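Local coordinates for protein DNA polymerase sliding clamp (PDB 1RWZ) that forms a homotrimeric ring through which DNA passes and probably tethers DNA polymerase and other replication proteins to the DNA, at residues K12-R16 with I74-K79; V91-L97 with K107-I111; I142-D146 with V195-K199; R190-S194 with L238-E243. All blocks are in the same frame, centred on the assembly; numbering follows the deposited sequence.

Interaction 1 (K12-R16 with I74-K79); sequences KTVTR and IFDISK
Lys-12 reaches across from its helix and grips Ser-78. Its CB does not point straight at the partner helix, but the end of the chain comes nearer. Lys-12 CG comes next and passes 4.1 Å from Ser-78 CB. CD and CE then run past the carbonyl oxygen of Ser-78. Two bends, chi3 68° and chi4 70°, curl the chain round that oxygen. Lys-12 NZ ends 2.7 Å from Ser-78 O and donates a hydrogen bond, tilted 34° from the carbonyl plane. NZ also donates to a water, which in turn donates to Ser-78 OG, and it bonds Ile-81 O beyond the segment. The helices, 8-19 and 71-78, pack antiparallel, with local axes 9.5 Å apart. In PCNA such paired helices line the inside of the ring, where basic side chains face the DNA. One turn along from Lys-12, Thr-15 CG2 lies 3.5 Å from Phe-75 CA and meets the Phe-75 ring at its edge. Thr-15 OG1 touches Ile-74 CG2 but spends its hydrogen bond on Leu-11 O in its own helix. Arg-16 CB sits 3.9 Å from Phe-75 CE1. Ser-78 OG bonds Phe-75 O.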
loop_
_atom_site.group_PDB
_atom_site.type_symbol
_atom_site.label_atom_id
_atom_site.label_comp_id
_atom_site.label_asym_id
_atom_site.label_seq_id
_atom_site.Cartn_x
_atom_site.Cartn_y
_atom_site.Cartn_z
ATOM N N LYS A 12 -12.187 9.767 13.811
ATOM C CA LYS A 12 -11.688 9.688 12.438
ATOM C C LYS A 12 -12.781 9.344 11.431
ATOM O O LYS A 12 -12.883 9.958 10.363
ATOM C CB LYS A 12 -10.557 8.652 12.354
ATOM C CG LYS A 12 -9.311 9.038 13.163
ATOM C CD LYS A 12 -8.354 7.857 13.372
ATOM C CE LYS A 12 -7.688 7.391 12.082
ATOM N NZ LYS A 12 -6.693 8.377 11.569
ATOM N N THR A 13 -13.607 8.367 11.780
ATOM C CA THR A 13 -14.672 7.933 10.888
ATOM C C THR A 13 -15.765 8.973 10.680
ATOM O O THR A 13 -16.188 9.208 9.544
ATOM C CB THR A 13 -15.288 6.609 11.392
ATOM O OG1 THR A 13 -14.304 5.574 11.284
ATOM C CG2 THR A 13 -16.506 6.222 10.560
ATOM N N VAL A 14 -16.216 9.607 11.757
ATOM C CA VAL A 14 -17.264 10.615 11.643
ATOM C C VAL A 14 -16.737 11.871 10.946
ATOM O O VAL A 14 -17.458 12.527 10.191
ATOM C CB VAL A 14 -17.831 10.974 13.028
ATOM C CG1 VAL A 14 -18.787 12.143 12.919
ATOM C CG2 VAL A 14 -18.567 9.760 13.606
ATOM N N THR A 15 -15.476 12.199 11.194
ATOM C CA THR A 15 -14.870 13.363 10.557
ATOM C C THR A 15 -14.786 13.101 9.058
ATOM O O THR A 15 -15.127 13.964 8.242
ATOM C CB THR A 15 -13.453 13.631 11.127
ATOM O OG1 THR A 15 -13.567 14.031 12.499
ATOM C CG2 THR A 15 -12.755 14.741 10.347
ATOM N N ARG A 16 -14.348 11.903 8.692
ATOM C CA ARG A 16 -14.232 11.544 7.284
ATOM C C ARG A 16 -15.594 11.543 6.590
ATOM O O ARG A 16 -15.706 11.955 5.433
ATOM C CB ARG A 16 -13.589 10.166 7.127
ATOM C CG ARG A 16 -13.422 9.740 5.673
ATOM C CD ARG A 16 -12.660 8.435 5.548
ATOM N NE ARG A 16 -12.471 8.049 4.152
ATOM C CZ ARG A 16 -11.800 6.970 3.761
ATOM N NH1 ARG A 16 -11.253 6.166 4.665
ATOM N NH2 ARG A 16 -11.668 6.696 2.469
ATOM N N ILE A 74 -9.667 19.382 10.911
ATOM C CA ILE A 74 -9.848 18.273 11.839
ATOM C C ILE A 74 -9.527 16.963 11.129
ATOM O O ILE A 74 -8.940 16.055 11.716
ATOM C CB ILE A 74 -11.296 18.212 12.393
ATOM C CG1 ILE A 74 -11.613 19.485 13.181
ATOM C CG2 ILE A 74 -11.461 16.993 13.298
ATOM C CD1 ILE A 74 -10.686 19.739 14.354
ATOM N N PHE A 75 -9.903 16.868 9.858
ATOM C CA PHE A 75 -9.631 15.659 9.099
ATOM C C PHE A 75 -8.126 15.483 8.929
ATOM O O PHE A 75 -7.597 14.384 9.086
ATOM C CB PHE A 75 -10.297 15.722 7.723
ATOM C CG PHE A 75 -10.092 14.484 6.897
ATOM C CD1 PHE A 75 -10.425 13.232 7.406
ATOM C CD2 PHE A 75 -9.572 14.567 5.611
ATOM C CE1 PHE A 75 -10.245 12.080 6.645
ATOM C CE2 PHE A 75 -9.389 13.420 4.843
ATOM C CZ PHE A 75 -9.727 12.175 5.362
ATOM N N ASP A 76 -7.440 16.573 8.610
ATOM C CA ASP A 76 -6.000 16.516 8.423
ATOM C C ASP A 76 -5.332 16.073 9.723
ATOM O O ASP A 76 -4.496 15.172 9.722
ATOM C CB ASP A 76 -5.474 17.883 7.982
ATOM C CG ASP A 76 -4.033 17.830 7.514
ATOM O OD1 ASP A 76 -3.654 16.833 6.863
ATOM O OD2 ASP A 76 -3.282 18.791 7.784
ATOM N N ILE A 77 -5.726 16.693 10.831
ATOM C CA ILE A 77 -5.171 16.360 12.142
ATOM C C ILE A 77 -5.525 14.934 12.566
ATOM O O ILE A 77 -4.721 14.255 13.206
ATOM C CB ILE A 77 -5.683 17.336 13.232
ATOM C CG1 ILE A 77 -5.208 18.758 12.926
ATOM C CG2 ILE A 77 -5.195 16.895 14.603
ATOM C CD1 ILE A 77 -3.694 18.927 12.931
ATOM N N SER A 78 -6.723 14.480 12.207
ATOM C CA SER A 78 -7.165 13.135 12.568
ATOM C C SER A 78 -6.283 12.059 11.942
ATOM O O SER A 78 -6.255 10.922 12.408
ATOM C CB SER A 78 -8.619 12.910 12.139
ATOM O OG SER A 78 -8.726 12.807 10.730
ATOM N N LYS A 79 -5.568 12.413 10.878
ATOM C CA LYS A 79 -4.693 11.455 10.214
ATOM C C LYS A 79 -3.481 11.119 11.080
ATOM O O LYS A 79 -2.828 10.099 10.874
ATOM C CB LYS A 79 -4.234 12.004 8.862
ATOM C CG LYS A 79 -5.355 12.129 7.845
ATOM C CD LYS A 79 -4.874 12.771 6.559
ATOM C CE LYS A 79 -6.009 12.871 5.552
ATOM N NZ LYS A 79 -5.565 13.495 4.274
HETATM O O HOH W 1 -8.158 9.950 9.775
#

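Interaction 2 (V91-L97 with K107-I111); sequences VEDESTL and KVALI
Ser-95 O is gripped by Leu-110 N and by a water. The bond from Leu-110 N to Ser-95 O is short, 2.7 Å, and nearly straight, with an N-H...O angle of 172°. The donor stands well above the carbonyl plane, 49° out of it. The water donates both to Ser-95 O and to Leu-110 O, so it ties the two backbones together a second time. Ala-109 CA adds a CA-H...O contact to Ser-95 O at 3.3 Å. Thr-96, Leu-97 and residues 107-109 belong to the hairpin of strands 96-101 and 104-109. Thr-96 and Ala-109 form a non-hydrogen-bonded antiparallel pair. Leu-97 and Val-108 form a hydrogen-bonded one, with Leu-97 N to Val-108 O at 2.9 Å and Val-108 N to Leu-97 O at 3.0 Å. Their side chains lie side by side on the face that meets Ile-74 of helix 71-78. Leu-110 continues this apolar patch: CD2 lies 3.7 Å from Leu-97 CB, while CD1 sits 3.4 Å from Glu-94 O. The turn before the strand is an Asx turn, in which Asp-93 OD2 accepts from Ser-95 N and Ser-95 OG, which approach from opposite faces of its plane. Lys-107 and Val-108 also pair with a strand of the second subunit, so the backbone of this strand is bonded on both flanks, and the hairpin carries its sheet across the subunit interface.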
loop_
_atom_site.group_PDB
_atom_site.type_symbol
_atom_site.label_atom_id
_atom_site.label_comp_id
_atom_site.label_asym_id
_atom_site.label_seq_id
_atom_site.Cartn_x
_atom_site.Cartn_y
_atom_site.Cartn_z
ATOM N N VAL A 91 -13.854 22.324 24.816
ATOM C CA VAL A 91 -14.221 23.665 24.377
ATOM C C VAL A 91 -14.528 24.407 25.666
ATOM O O VAL A 91 -15.574 24.196 26.280
ATOM C CB VAL A 91 -15.469 23.673 23.471
ATOM C CG1 VAL A 91 -15.808 25.109 23.074
ATOM C CG2 VAL A 91 -15.214 22.837 22.228
ATOM N N GLU A 92 -13.594 25.254 26.086
ATOM C CA GLU A 92 -13.742 26.013 27.324
ATOM C C GLU A 92 -14.455 27.343 27.121
ATOM O O GLU A 92 -15.123 27.838 28.027
ATOM C CB GLU A 92 -12.368 26.255 27.946
ATOM C CG GLU A 92 -11.528 24.999 28.059
ATOM C CD GLU A 92 -10.194 25.248 28.727
ATOM O OE1 GLU A 92 -9.444 26.129 28.250
ATOM O OE2 GLU A 92 -9.895 24.561 29.727
ATOM N N ASP A 93 -14.294 27.929 25.940
ATOM C CA ASP A 93 -14.947 29.193 25.627
ATOM C C ASP A 93 -15.828 29.031 24.393
ATOM O O ASP A 93 -16.780 28.248 24.402
ATOM C CB ASP A 93 -13.910 30.306 25.400
ATOM C CG ASP A 93 -12.720 29.849 24.574
ATOM O OD1 ASP A 93 -11.846 29.141 25.121
ATOM O OD2 ASP A 93 -12.659 30.197 23.375
ATOM N N GLU A 94 -15.516 29.769 23.335
ATOM C CA GLU A 94 -16.292 29.683 22.105
ATOM C C GLU A 94 -15.419 29.853 20.872
ATOM O O GLU A 94 -15.889 29.688 19.746
ATOM C CB GLU A 94 -17.389 30.750 22.092
ATOM C CG GLU A 94 -18.485 30.542 23.123
ATOM C CD GLU A 94 -19.573 31.592 23.024
ATOM O OE1 GLU A 94 -20.163 31.738 21.930
ATOM O OE2 GLU A 94 -19.841 32.270 24.038
ATOM N N SER A 95 -14.146 30.174 21.084
ATOM C CA SER A 95 -13.235 30.386 19.966
ATOM C C SER A 95 -12.185 29.301 19.760
ATOM O O SER A 95 -11.553 29.255 18.708
ATOM C CB SER A 95 -12.527 31.732 20.128
ATOM O OG SER A 95 -11.732 31.743 21.300
ATOM N N THR A 96 -11.999 28.427 20.746
ATOM C CA THR A 96 -10.984 27.386 20.623
ATOM C C THR A 96 -11.422 25.963 20.964
ATOM O O THR A 96 -12.098 25.732 21.964
ATOM C CB THR A 96 -9.771 27.702 21.514
ATOM O OG1 THR A 96 -9.289 29.018 21.218
ATOM C CG2 THR A 96 -8.659 26.691 21.276
ATOM N N LEU A 97 -11.008 25.022 20.124
ATOM C CA LEU A 97 -11.286 23.605 20.327
ATOM C C LEU A 97 -9.955 22.920 20.606
ATOM O O LEU A 97 -9.007 23.063 19.831
ATOM C CB LEU A 97 -11.906 22.980 19.075
ATOM C CG LEU A 97 -11.984 21.447 19.041
ATOM C CD1 LEU A 97 -12.932 20.946 20.126
ATOM C CD2 LEU A 97 -12.460 20.992 17.671
ATOM N N LYS A 107 -4.757 22.676 19.167
ATOM C CA LYS A 107 -5.706 23.754 19.432
ATOM C C LYS A 107 -6.073 24.359 18.090
ATOM O O LYS A 107 -5.192 24.756 17.330
ATOM C CB LYS A 107 -5.084 24.849 20.301
ATOM C CG LYS A 107 -4.840 24.484 21.751
ATOM C CD LYS A 107 -4.277 25.688 22.493
ATOM C CE LYS A 107 -4.116 25.412 23.977
ATOM N NZ LYS A 107 -3.562 26.597 24.694
ATOM N N VAL A 108 -7.363 24.414 17.780
ATOM C CA VAL A 108 -7.778 25.001 16.518
ATOM C C VAL A 108 -8.835 26.058 16.766
ATOM O O VAL A 108 -9.691 25.907 17.638
ATOM C CB VAL A 108 -8.331 23.939 15.533
ATOM C CG1 VAL A 108 -9.566 23.277 16.106
ATOM C CG2 VAL A 108 -8.648 24.595 14.191
ATOM N N ALA A 109 -8.755 27.145 16.008
ATOM C CA ALA A 109 -9.716 28.221 16.147
ATOM C C ALA A 109 -11.053 27.756 15.592
ATOM O O ALA A 109 -11.119 27.168 14.513
ATOM C CB ALA A 109 -9.234 29.456 15.393
ATOM N N LEU A 110 -12.116 28.008 16.344
ATOM C CA LEU A 110 -13.450 27.632 15.911
ATOM C C LEU A 110 -13.970 28.680 14.935
ATOM O O LEU A 110 -13.439 29.792 14.860
ATOM C CB LEU A 110 -14.383 27.525 17.118
ATOM C CG LEU A 110 -14.090 26.334 18.036
ATOM C CD1 LEU A 110 -14.957 26.409 19.281
ATOM C CD2 LEU A 110 -14.347 25.039 17.275
ATOM N N ILE A 111 -14.998 28.315 14.181
ATOM C CA ILE A 111 -15.600 29.213 13.204
ATOM C C ILE A 111 -16.940 29.692 13.743
ATOM O O ILE A 111 -17.646 28.946 14.416
ATOM C CB ILE A 111 -15.856 28.490 11.867
ATOM C CG1 ILE A 111 -14.546 27.930 11.315
ATOM C CG2 ILE A 111 -16.488 29.447 10.863
ATOM C CD1 ILE A 111 -14.734 27.074 10.085
HETATM O O HOH W 2 -12.339 31.396 17.049
#

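Interaction 3 (I142-D146 with V195-K199); sequences IAAAD and VDYLK
Asp-146 and Lys-199 meet with their side chains at about a right angle. The lysine is extended throughout. With CG anti to the backbone N (chi1 -171°), it leaves its own helix and lays its end across the carboxylate. Lys-199 NZ donates to Asp-146 OD2 at 2.8 Å and forms a salt bridge. It comes from above the carboxylate plane, 46° out of it. Lys-199 CD also passes close to the carboxylate carbon, so the tail as well as the ammonium covers this group. The other oxygen, Asp-146 OD1, turns toward Val-195, whose CG1 lies 3.6 Å away. OD1 also accepts from a water that donates to Asp-196 OD1. Asp-146 OD1 and Asp-196 OD1 lie 4.9 Å apart and probably carry like charges. The water between them, with Lys-199 close by, would be expected to ease any repulsion.

Next to these polar groups the contact is apolar. Ile-142 and Leu-198 cross at about a right angle, with CD1 of Ile-142 3.9 Å from CD1 of Leu-198. The CG2 branch of Ile-142 points to the Lys-199 backbone, 3.8 Å from its N, and also meets Val-195 CG1. The local helix axes lie 9.8 Å apart at 148°, so the helices run nearly antiparallel. Helix pairs of this kind line the channel of PCNA rings. On the sheet side, Val-195 and Leu-198 rest on Val-152 of strand 151-157, and Ala-145 of helix 135-146 touches the same valine. Leu-198 also reaches Phe-154 of that strand and Leu-238 of strand 232-238.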
loop_
_atom_site.group_PDB
_atom_site.type_symbol
_atom_site.label_atom_id
_atom_site.label_comp_id
_atom_site.label_asym_id
_atom_site.label_seq_id
_atom_site.Cartn_x
_atom_site.Cartn_y
_atom_site.Cartn_z
ATOM N N ILE A 142 -21.583 -1.909 -4.952
ATOM C CA ILE A 142 -21.355 -0.610 -5.576
ATOM C C ILE A 142 -20.033 -0.617 -6.345
ATOM O O ILE A 142 -19.931 -0.041 -7.428
ATOM C CB ILE A 142 -21.336 0.522 -4.515
ATOM C CG1 ILE A 142 -22.692 0.585 -3.800
ATOM C CG2 ILE A 142 -21.021 1.865 -5.164
ATOM C CD1 ILE A 142 -23.892 0.770 -4.736
ATOM N N ALA A 143 -19.022 -1.277 -5.790
ATOM C CA ALA A 143 -17.723 -1.350 -6.450
ATOM C C ALA A 143 -17.837 -2.106 -7.769
ATOM O O ALA A 143 -17.200 -1.739 -8.758
ATOM C CB ALA A 143 -16.700 -2.034 -5.536
ATOM N N ALA A 144 -18.648 -3.159 -7.784
ATOM C CA ALA A 144 -18.845 -3.952 -8.995
ATOM C C ALA A 144 -19.604 -3.125 -10.035
ATOM O O ALA A 144 -19.237 -3.095 -11.211
ATOM C CB ALA A 144 -19.619 -5.223 -8.669
ATOM N N ALA A 145 -20.662 -2.456 -9.590
ATOM C CA ALA A 145 -21.471 -1.626 -10.475
ATOM C C ALA A 145 -20.644 -0.493 -11.075
ATOM O O ALA A 145 -20.823 -0.131 -12.240
ATOM C CB ALA A 145 -22.654 -1.055 -9.709
ATOM N N ASP A 146 -19.741 0.058 -10.272
ATOM C CA ASP A 146 -18.880 1.158 -10.693
ATOM C C ASP A 146 -18.004 0.809 -11.898
ATOM O O ASP A 146 -17.557 1.696 -12.626
ATOM C CB ASP A 146 -18.003 1.599 -9.518
ATOM C CG ASP A 146 -17.038 2.711 -9.889
ATOM O OD1 ASP A 146 -17.491 3.758 -10.399
ATOM O OD2 ASP A 146 -15.824 2.536 -9.658
ATOM N N VAL A 195 -23.490 6.469 -9.134
ATOM C CA VAL A 195 -22.526 5.569 -8.509
ATOM C C VAL A 195 -21.413 6.347 -7.808
ATOM O O VAL A 195 -20.925 5.922 -6.762
ATOM C CB VAL A 195 -21.889 4.614 -9.551
ATOM C CG1 VAL A 195 -20.743 3.828 -8.921
ATOM C CG2 VAL A 195 -22.938 3.649 -10.077
ATOM N N ASP A 196 -21.016 7.483 -8.382
ATOM C CA ASP A 196 -19.949 8.298 -7.800
ATOM C C ASP A 196 -20.210 8.630 -6.334
ATOM O O ASP A 196 -19.326 8.471 -5.484
ATOM C CB ASP A 196 -19.766 9.604 -8.581
ATOM C CG ASP A 196 -19.232 9.384 -9.984
ATOM O OD1 ASP A 196 -18.242 8.639 -10.139
ATOM O OD2 ASP A 196 -19.795 9.973 -10.936
ATOM N N TYR A 197 -21.415 9.102 -6.038
ATOM C CA TYR A 197 -21.760 9.437 -4.664
ATOM C C TYR A 197 -21.850 8.205 -3.770
ATOM O O TYR A 197 -21.363 8.219 -2.640
ATOM C CB TYR A 197 -23.083 10.199 -4.599
ATOM C CG TYR A 197 -22.944 11.684 -4.848
ATOM C CD1 TYR A 197 -22.950 12.201 -6.146
ATOM C CD2 TYR A 197 -22.805 12.572 -3.784
ATOM C CE1 TYR A 197 -22.825 13.574 -6.373
ATOM C CE2 TYR A 197 -22.677 13.944 -3.999
ATOM C CZ TYR A 197 -22.691 14.435 -5.297
ATOM O OH TYR A 197 -22.576 15.794 -5.504
ATOM N N LEU A 198 -22.475 7.146 -4.275
ATOM C CA LEU A 198 -22.626 5.917 -3.502
ATOM C C LEU A 198 -21.264 5.345 -3.126
ATOM O O LEU A 198 -21.067 4.865 -2.009
ATOM C CB LEU A 198 -23.424 4.881 -4.298
ATOM C CG LEU A 198 -24.896 5.241 -4.547
ATOM C CD1 LEU A 198 -25.521 4.249 -5.514
ATOM C CD2 LEU A 198 -25.645 5.243 -3.219
ATOM N N LYS A 199 -20.325 5.407 -4.062
ATOM C CA LYS A 199 -18.984 4.895 -3.816
ATOM C C LYS A 199 -18.310 5.714 -2.717
ATOM O O LYS A 199 -17.657 5.156 -1.831
ATOM C CB LYS A 199 -18.161 4.947 -5.107
ATOM C CG LYS A 199 -16.822 4.240 -5.031
ATOM C CD LYS A 199 -16.151 4.250 -6.394
ATOM C CE LYS A 199 -14.810 3.539 -6.373
ATOM N NZ LYS A 199 -14.134 3.647 -7.698
HETATM O O HOH W 3 -17.756 6.271 -9.485
#

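Interaction 4 (R190-S194 with L238-E243); sequences RSMFS and LAPRIE
Arg-241 N donates to Met-192 O at 2.9 Å. This fastens the tail of the PCNA C-terminal domain to strand 189-194, the outermost strand of its sheet within the chain. The bond is nearly straight at 172°. In PCNA relatives, this tail borders the site where partner proteins dock. Waters bridge other backbone groups. One accepts from Met-192 N and donates to Arg-241 O. Another accepts from Ser-194 N and donates to Ala-239 O. A third donates to Arg-190 O and to Glu-243 OE1.

Glu-243 OE2 closes the far end in a salt bridge with Arg-190 NE, which lies 2.9 Å from Glu-243 OE1 and OE2 alike. The guanidinium and carboxylate planes stand 89° apart, so the two groups do not lie flat against each other. Arg-190 NH2 adds a bond to OE2 that is weak. Bending at chi2 (-64°) turns the Glu-243 carboxylate toward the arginine. Several polar tips find partners outside the contact. Ser-191 OG bonds Gly-216 O and Asn-218 N. Arg-241 NH1 bonds Gln-151 OE1, and one face of its guanidinium lies over Ser-194 CA. Ser-194 is the N-cap of helix 195-201, with a weak bond from Tyr-197 N to its OG. On the apolar side, Phe-193 CB packs 3.8 Å from Leu-238 CD2. The Phe-193 ring presents its edge to Ala-239 O, which lies in the ring plane, 3.6 Å from CD2.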
loop_
_atom_site.group_PDB
_atom_site.type_symbol
_atom_site.label_atom_id
_atom_site.label_comp_id
_atom_site.label_asym_id
_atom_site.label_seq_id
_atom_site.Cartn_x
_atom_site.Cartn_y
_atom_site.Cartn_z
ATOM N N ARG A 190 -38.352 1.500 -6.752
ATOM C CA ARG A 190 -37.368 1.459 -7.825
ATOM C C ARG A 190 -36.903 2.881 -8.118
ATOM O O ARG A 190 -37.708 3.727 -8.500
ATOM C CB ARG A 190 -38.012 0.843 -9.075
ATOM C CG ARG A 190 -37.097 0.653 -10.273
ATOM C CD ARG A 190 -37.909 0.149 -11.474
ATOM N NE ARG A 190 -37.094 -0.026 -12.675
ATOM C CZ ARG A 190 -36.311 -1.073 -12.910
ATOM N NH1 ARG A 190 -36.231 -2.058 -12.026
ATOM N NH2 ARG A 190 -35.599 -1.132 -14.026
ATOM N N SER A 191 -35.613 3.141 -7.922
ATOM C CA SER A 191 -35.036 4.462 -8.183
ATOM C C SER A 191 -33.629 4.316 -8.760
ATOM O O SER A 191 -32.978 3.292 -8.564
ATOM C CB SER A 191 -34.965 5.293 -6.895
ATOM O OG SER A 191 -36.250 5.664 -6.431
ATOM N N MET A 192 -33.160 5.339 -9.467
ATOM C CA MET A 192 -31.820 5.305 -10.051
ATOM C C MET A 192 -30.933 6.345 -9.371
ATOM O O MET A 192 -31.396 7.439 -9.050
ATOM C CB MET A 192 -31.883 5.573 -11.557
ATOM C CG MET A 192 -30.535 5.455 -12.253
ATOM S SD MET A 192 -30.687 5.143 -14.019
ATOM C CE MET A 192 -30.090 3.499 -14.121
ATOM N N PHE A 193 -29.664 6.001 -9.153
ATOM C CA PHE A 193 -28.729 6.900 -8.478
ATOM C C PHE A 193 -27.333 6.927 -9.077
ATOM O O PHE A 193 -26.934 6.014 -9.800
ATOM C CB PHE A 193 -28.586 6.515 -6.998
ATOM C CG PHE A 193 -29.885 6.471 -6.256
ATOM C CD1 PHE A 193 -30.543 5.259 -6.048
ATOM C CD2 PHE A 193 -30.473 7.646 -5.800
ATOM C CE1 PHE A 193 -31.775 5.222 -5.400
ATOM C CE2 PHE A 193 -31.705 7.624 -5.151
ATOM C CZ PHE A 193 -32.360 6.409 -4.952
ATOM N N SER A 194 -26.595 7.984 -8.746
ATOM C CA SER A 194 -25.221 8.165 -9.196
ATOM C C SER A 194 -24.268 7.270 -8.414
ATOM O O SER A 194 -24.230 7.316 -7.182
ATOM C CB SER A 194 -24.792 9.620 -9.008
ATOM O OG SER A 194 -23.383 9.710 -8.854
ATOM N N LEU A 238 -29.271 10.635 -0.762
ATOM C CA LEU A 238 -28.858 10.950 -2.122
ATOM C C LEU A 238 -30.041 11.190 -3.045
ATOM O O LEU A 238 -30.942 10.355 -3.138
ATOM C CB LEU A 238 -28.003 9.801 -2.673
ATOM C CG LEU A 238 -27.502 9.885 -4.116
ATOM C CD1 LEU A 238 -26.658 11.141 -4.290
ATOM C CD2 LEU A 238 -26.688 8.641 -4.453
ATOM N N ALA A 239 -30.026 12.336 -3.726
ATOM C CA ALA A 239 -31.091 12.693 -4.668
ATOM C C ALA A 239 -31.125 11.686 -5.815
ATOM O O ALA A 239 -30.088 11.164 -6.233
ATOM C CB ALA A 239 -30.855 14.112 -5.213
ATOM N N PRO A 240 -32.320 11.413 -6.359
ATOM C CA PRO A 240 -32.462 10.457 -7.459
ATOM C C PRO A 240 -32.327 11.038 -8.863
ATOM O O PRO A 240 -32.435 12.251 -9.063
ATOM C CB PRO A 240 -33.856 9.900 -7.230
ATOM C CG PRO A 240 -34.617 11.156 -6.834
ATOM C CD PRO A 240 -33.643 11.865 -5.880
ATOM N N ARG A 241 -32.078 10.152 -9.821
ATOM C CA ARG A 241 -32.005 10.516 -11.228
ATOM C C ARG A 241 -33.317 9.952 -11.771
ATOM O O ARG A 241 -34.094 9.372 -11.014
ATOM C CB ARG A 241 -30.801 9.857 -11.915
ATOM C CG ARG A 241 -29.448 10.377 -11.417
ATOM C CD ARG A 241 -28.270 9.867 -12.248
ATOM N NE ARG A 241 -26.998 10.412 -11.763
ATOM C CZ ARG A 241 -25.839 10.338 -12.415
ATOM N NH1 ARG A 241 -25.767 9.741 -13.595
ATOM N NH2 ARG A 241 -24.745 10.869 -11.888
ATOM N N ILE A 242 -33.584 10.132 -13.059
ATOM C CA ILE A 242 -34.823 9.621 -13.641
ATOM C C ILE A 242 -34.741 8.117 -13.920
ATOM O O ILE A 242 -33.924 7.682 -14.721
ATOM C CB ILE A 242 -35.152 10.364 -14.961
ATOM C CG1 ILE A 242 -35.324 11.863 -14.688
ATOM C CG2 ILE A 242 -36.420 9.788 -15.585
ATOM C CD1 ILE A 242 -36.448 12.190 -13.737
ATOM N N GLU A 243 -35.587 7.330 -13.255
ATOM C CA GLU A 243 -35.611 5.876 -13.446
ATOM C C GLU A 243 -36.758 5.547 -14.397
ATOM O O GLU A 243 -37.917 5.860 -14.116
ATOM C CB GLU A 243 -35.827 5.162 -12.106
ATOM C CG GLU A 243 -35.454 3.677 -12.094
ATOM C CD GLU A 243 -36.301 2.830 -13.028
ATOM O OE1 GLU A 243 -37.539 2.829 -12.878
ATOM O OE2 GLU A 243 -35.729 2.157 -13.911
HETATM O O HOH W 4 -38.957 3.749 -10.992
HETATM O O HOH W 5 -35.192 7.378 -9.641
HETATM O O HOH W 6 -28.009 10.265 -7.775
#

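Overall arrangement
From the N terminus, interaction 1 comes first. It closes a loop of 57 residues, mostly strand, and pairs helices 8-19 and 71-78. Interaction 2 follows in series with a short loop of nine residues, the hairpin of strands 96-101 and 104-109. The two touch: Ile-74 packs on Leu-97 and Val-108, so helix and hairpin share one apolar layer. Both also touch the second subunit. Interactions 3 and 4 belong to the C-terminal domain, close 48 and 43 residues, and cross: 190-194 lies between 142-146 and 195-199, and 238-243 comes after all three. They meet where Leu-238 packs on Tyr-197 and Leu-198, joining helix pair, sheet and tail. The centres of interactions 2 and 4 are about 40 Å apart.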